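Local coordinates for protein cell death activator CIDE-3 (Mus musculus, PDB 4IKG) that transfers triacylglycerols between lipid droplets and promotes their fusion into single large droplets in white adipose tissue, this piece being the CIDE-N domain, which is involved in homodimerization, at residues L46-E50 with D51-V55; E56-E59 with Y60-A63. All blocks are in the same frame, centred on the assembly; numbering follows the deposited sequence.

Interaction 1 (L46-E50 with D51-V55)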
loop_
_atom_site.group_PDB
_atom_site.type_symbol
_atom_site.label_atom_id
_atom_site.label_comp_id
_atom_site.label_asym_id
_atom_site.label_seq_id
_atom_site.Cartn_x
_atom_site.Cartn_y
_atom_site.Cartn_z
ATOM N N LEU A 46 -0.654 -2.627 -4.956
ATOM C CA LEU A 46 -1.033 -2.458 -3.560
ATOM C C LEU A 46 -1.853 -3.663 -3.126
ATOM O O LEU A 46 -2.787 -4.071 -3.820
ATOM C CB LEU A 46 -1.842 -1.179 -3.361
ATOM C CG LEU A 46 -2.210 -0.899 -1.903
ATOM C CD1 LEU A 46 -0.950 -0.749 -1.061
ATOM C CD2 LEU A 46 -3.089 0.332 -1.779
ATOM N N VAL A 47 -1.506 -4.236 -1.980
ATOM C CA VAL A 47 -2.155 -5.463 -1.542
ATOM C C VAL A 47 -2.595 -5.366 -0.082
ATOM O O VAL A 47 -2.119 -4.508 0.654
ATOM C CB VAL A 47 -1.224 -6.679 -1.773
ATOM C CG1 VAL A 47 -0.644 -7.199 -0.459
ATOM C CG2 VAL A 47 -1.961 -7.776 -2.521
ATOM N N LEU A 48 -3.523 -6.226 0.329
ATOM C CA LEU A 48 -3.910 -6.286 1.735
ATOM C C LEU A 48 -2.916 -7.138 2.530
ATOM O O LEU A 48 -2.558 -8.239 2.108
ATOM C CB LEU A 48 -5.335 -6.825 1.890
ATOM C CG LEU A 48 -6.476 -5.929 1.403
ATOM C CD1 LEU A 48 -7.824 -6.484 1.845
ATOM C CD2 LEU A 48 -6.296 -4.503 1.900
ATOM N N GLU A 49 -2.465 -6.619 3.672
ATOM C CA GLU A 49 -1.503 -7.320 4.526
ATOM C C GLU A 49 -2.126 -8.558 5.158
ATOM O O GLU A 49 -1.425 -9.489 5.556
ATOM C CB GLU A 49 -0.965 -6.381 5.618
ATOM C CG GLU A 49 -1.225 -6.831 7.064
ATOM C CD GLU A 49 -0.152 -7.770 7.602
ATOM O OE1 GLU A 49 1.037 -7.572 7.277
ATOM O OE2 GLU A 49 -0.501 -8.714 8.343
ATOM N N GLU A 50 -3.450 -8.565 5.242
ATOM C CA GLU A 50 -4.158 -9.642 5.918
ATOM C C GLU A 50 -4.113 -10.953 5.138
ATOM O O GLU A 50 -3.872 -12.014 5.719
ATOM C CB GLU A 50 -5.607 -9.246 6.200
ATOM C CG GLU A 50 -6.401 -10.324 6.914
ATOM C CD GLU A 50 -7.828 -9.898 7.188
ATOM O OE1 GLU A 50 -8.666 -10.775 7.485
ATOM O OE2 GLU A 50 -8.112 -8.685 7.107
ATOM N N ASP A 51 -4.339 -10.881 3.829
ATOM C CA ASP A 51 -4.415 -12.089 3.011
ATOM C C ASP A 51 -3.899 -11.918 1.581
ATOM O O ASP A 51 -4.051 -12.820 0.755
ATOM C CB ASP A 51 -5.852 -12.616 2.987
ATOM C CG ASP A 51 -6.872 -11.512 2.789
ATOM O OD1 ASP A 51 -6.571 -10.546 2.056
ATOM O OD2 ASP A 51 -7.972 -11.607 3.373
ATOM N N GLY A 52 -3.293 -10.771 1.291
ATOM C CA GLY A 52 -2.764 -10.517 -0.039
ATOM C C GLY A 52 -3.835 -10.220 -1.072
ATOM O O GLY A 52 -3.652 -10.499 -2.257
ATOM N N THR A 53 -4.955 -9.654 -0.630
ATOM C CA THR A 53 -6.023 -9.265 -1.547
ATOM C C THR A 53 -5.603 -8.031 -2.344
ATOM O O THR A 53 -5.223 -7.009 -1.770
ATOM C CB THR A 53 -7.346 -8.985 -0.803
ATOM O OG1 THR A 53 -7.753 -10.156 -0.083
ATOM C CG2 THR A 53 -8.440 -8.594 -1.785
ATOM N N ILE A 54 -5.668 -8.135 -3.670
ATOM C CA ILE A 54 -5.200 -7.066 -4.552
ATOM C C ILE A 54 -6.124 -5.844 -4.571
ATOM O O ILE A 54 -7.325 -5.960 -4.832
ATOM C CB ILE A 54 -4.987 -7.578 -5.997
ATOM C CG1 ILE A 54 -3.878 -8.634 -6.030
ATOM C CG2 ILE A 54 -4.646 -6.424 -6.931
ATOM C CD1 ILE A 54 -3.739 -9.345 -7.361
ATOM N N VAL A 55 -5.549 -4.675 -4.293
ATOM C CA VAL A 55 -6.268 -3.410 -4.384
ATOM C C VAL A 55 -5.827 -2.683 -5.652
ATOM O O VAL A 55 -4.774 -2.037 -5.668
ATOM C CB VAL A 55 -5.978 -2.511 -3.166
ATOM C CG1 VAL A 55 -6.888 -1.293 -3.175
ATOM C CG2 VAL A 55 -6.146 -3.292 -1.872
HETATM O O HOH W 1 -2.825 -2.052 -7.205
#
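The carboxylate of Asp-51 is bracketed at the tip of the hairpin: the side chain of Glu-50 lies over one face, with Glu-50 CG 4.1 Å from Asp-51 OD2, and the Thr-53 hydroxyl reaches it from the other. The two carboxylate planes are 25° apart; Glu-50 OE1 and Asp-51 OD2, 4.3 Å from each other at the surface, would repel mildly, which may raise the pKa of one acid a little, while the bonds Asp-51 accepts probably work the other way. Thr-53 OG1 donates a very short bond of 2.5 Å to Asp-51 OD1, which also takes a weak one from Thr-53 N; between them they fix the rotation of the acid. Leu-48 CB passes the same oxygen.

Behind this tip the chain reverses through Glu-49 to Gly-52, whose positive phi closes the turn. Leu-48 grips both sides of it: its N-H gives a 2.8 Å bond to Thr-53 O, while its carbonyl O receives Gly-52 N at 2.8 Å. Further down, Val-55 N bonds to Leu-46 O at 2.9 Å, and a water bridges Leu-46 N and Val-55 O.

Leu-48 runs alongside Thr-53, CD1 against Thr-53 CB at 3.7 Å, and turns its other methyl, CD2, across Val-55 CG2. On the opposite face Val-47 has an unstaggered chi1 of 107° and presses CG2 to 3.2 Å from Gly-52 O, a tight fit next to Ile-54 CG1.

This antiparallel hairpin forms one edge of the beta-grasp sheet, as in ubiquitin, with 54-55 outermost and 69-73 on the other side of 45-48. Leu-46 faces Leu-26, Leu-29 and Leu-30 of helix 26-36, and Val-55 faces Phe-61 of helix 58-63, whereas Val-47 meets Met-71 and Leu-73 of strand 69-73.

Interaction 2 (E56-E59 with Y60-A63)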
loop_
_atom_site.group_PDB
_atom_site.type_symbol
_atom_site.label_atom_id
_atom_site.label_comp_id
_atom_site.label_asym_id
_atom_site.label_seq_id
_atom_site.Cartn_x
_atom_site.Cartn_y
_atom_site.Cartn_z
ATOM N N GLU A 56 -6.627 -2.787 -6.712
ATOM C CA GLU A 56 -6.246 -2.218 -8.003
ATOM C C GLU A 56 -7.283 -1.249 -8.573
ATOM O O GLU A 56 -7.109 -0.724 -9.674
ATOM C CB GLU A 56 -5.944 -3.327 -9.015
ATOM C CG GLU A 56 -7.120 -4.251 -9.295
ATOM C CD GLU A 56 -6.824 -5.249 -10.398
ATOM O OE1 GLU A 56 -5.644 -5.614 -10.576
ATOM O OE2 GLU A 56 -7.775 -5.665 -11.094
ATOM N N THR A 57 -8.358 -1.017 -7.825
ATOM C CA THR A 57 -9.344 -0.011 -8.206
ATOM C C THR A 57 -9.490 1.041 -7.109
ATOM O O THR A 57 -9.316 0.746 -5.923
ATOM C CB THR A 57 -10.716 -0.635 -8.533
ATOM O OG1 THR A 57 -11.697 0.401 -8.653
ATOM C CG2 THR A 57 -11.140 -1.595 -7.439
ATOM N N GLU A 58 -9.807 2.266 -7.516
ATOM C CA GLU A 58 -9.886 3.391 -6.594
ATOM C C GLU A 58 -11.101 3.272 -5.675
ATOM O O GLU A 58 -11.082 3.734 -4.532
ATOM C CB GLU A 58 -9.926 4.704 -7.381
ATOM C CG GLU A 58 -9.155 5.849 -6.746
ATOM C CD GLU A 58 -9.909 6.499 -5.606
ATOM O OE1 GLU A 58 -9.276 6.815 -4.577
ATOM O OE2 GLU A 58 -11.135 6.698 -5.739
ATOM N N GLU A 59 -12.154 2.638 -6.183
ATOM C CA GLU A 59 -13.385 2.459 -5.417
ATOM C C GLU A 59 -13.178 1.542 -4.213
ATOM O O GLU A 59 -13.582 1.871 -3.097
ATOM C CB GLU A 59 -14.509 1.918 -6.308
ATOM C CG GLU A 59 -15.066 2.928 -7.309
ATOM C CD GLU A 59 -14.082 3.283 -8.406
ATOM O OE1 GLU A 59 -13.249 2.423 -8.761
ATOM O OE2 GLU A 59 -14.140 4.428 -8.906
ATOM N N TYR A 60 -12.548 0.393 -4.446
ATOM C CA TYR A 60 -12.243 -0.555 -3.373
ATOM C C TYR A 60 -11.234 0.042 -2.402
ATOM O O TYR A 60 -11.305 -0.192 -1.197
ATOM C CB TYR A 60 -11.698 -1.865 -3.946
ATOM C CG TYR A 60 -11.503 -2.967 -2.928
ATOM C CD1 TYR A 60 -12.585 -3.698 -2.455
ATOM C CD2 TYR A 60 -10.237 -3.291 -2.454
ATOM C CE1 TYR A 60 -12.415 -4.714 -1.529
ATOM C CE2 TYR A 60 -10.056 -4.306 -1.528
ATOM C CZ TYR A 60 -11.150 -5.014 -1.070
ATOM O OH TYR A 60 -10.983 -6.024 -0.150
ATOM N N PHE A 61 -10.294 0.815 -2.940
ATOM C CA PHE A 61 -9.273 1.472 -2.131
ATOM C C PHE A 61 -9.904 2.492 -1.193
ATOM O O PHE A 61 -9.469 2.656 -0.052
ATOM C CB PHE A 61 -8.230 2.148 -3.029
ATOM C CG PHE A 61 -7.282 3.053 -2.290
ATOM C CD1 PHE A 61 -6.228 2.531 -1.556
ATOM C CD2 PHE A 61 -7.437 4.430 -2.342
ATOM C CE1 PHE A 61 -5.353 3.367 -0.880
ATOM C CE2 PHE A 61 -6.564 5.267 -1.669
ATOM C CZ PHE A 61 -5.522 4.735 -0.939
ATOM N N GLN A 62 -10.936 3.170 -1.682
ATOM C CA GLN A 62 -11.651 4.154 -0.878
ATOM C C GLN A 62 -12.613 3.494 0.106
ATOM O O GLN A 62 -12.867 4.024 1.188
ATOM C CB GLN A 62 -12.411 5.135 -1.774
ATOM C CG GLN A 62 -11.525 6.142 -2.487
ATOM C CD GLN A 62 -10.800 7.065 -1.526
ATOM O OE1 GLN A 62 -11.345 7.460 -0.495
ATOM N NE2 GLN A 62 -9.562 7.410 -1.858
ATOM N N ALA A 63 -13.142 2.335 -0.269
ATOM C CA ALA A 63 -14.159 1.671 0.538
ATOM C C ALA A 63 -13.580 0.918 1.734
ATOM O O ALA A 63 -14.295 0.640 2.697
ATOM C CB ALA A 63 -14.989 0.740 -0.321
#
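Thr-57 caps a short helix whose first turn is tied by i to i+4 backbone bonds, Phe-61 N to Thr-57 O (3.1 Å), Gln-62 N to Glu-58 O (2.9 Å) and Ala-63 N to Glu-59 O (2.9 Å). As N-cap, Thr-57 holds OG1 opposite its own backbone nitrogen (chi1 169°), where it accepts a long, weak bond of 3.4 Å from Glu-59 N. The same rotation leaves the methyl CG2 to cross Tyr-60 at nearly a right angle, touching CB at 3.5 Å.

Glu-58 and Gln-62 are paired one turn apart. A bend at chi2 (-79°) turns the Glu-58 carboxylate forward along the helix, toward Gln-62, and Gln-62 NE2 donates to the syn lone pair of Glu-58 OE1 at 2.8 Å. The amide and carboxylate planes are 33° apart, and Gln-62 CG also crowds in, 3.1 Å from Glu-58 OE1. That oxygen sits at the edge of the Phe-61 ring as well, near its plane, 3.8 Å from CD2. With Glu-59 alongside, two acidic residues stand in the first turn, where the helix dipole would probably favour their negative charge.

The two rings turn toward the body of the domain. Tyr-60 packs on Leu-48, Thr-53 and Val-55 of the preceding hairpin, and Phe-61 reaches Leu-46 of strand 45-48, with Arg-6 making a cation-pi contact to its ring.

Overall arrangement
Interactions 1 and 2 follow directly along the chain, the hairpin 46-55 running straight into the capped helix 58-63, and their centres lie about 12 Å apart. Both belong to the CIDE-N domain, whose mixed sheet and crossing helix make a ubiquitin-like fold. They touch through the inner face of the hairpin: Phe-61 CB meets Val-55 CG1 at 3.7 Å and Phe-61 CD1 meets Leu-46 CD2 at 3.8 Å, while the Tyr-60 hydroxyl O approaches Leu-48 CD1 at 3.8 Å. The short helix thus folds back over the edge of the sheet it has just left, joining the two into one compact unit of the domain that is involved in homodimerization.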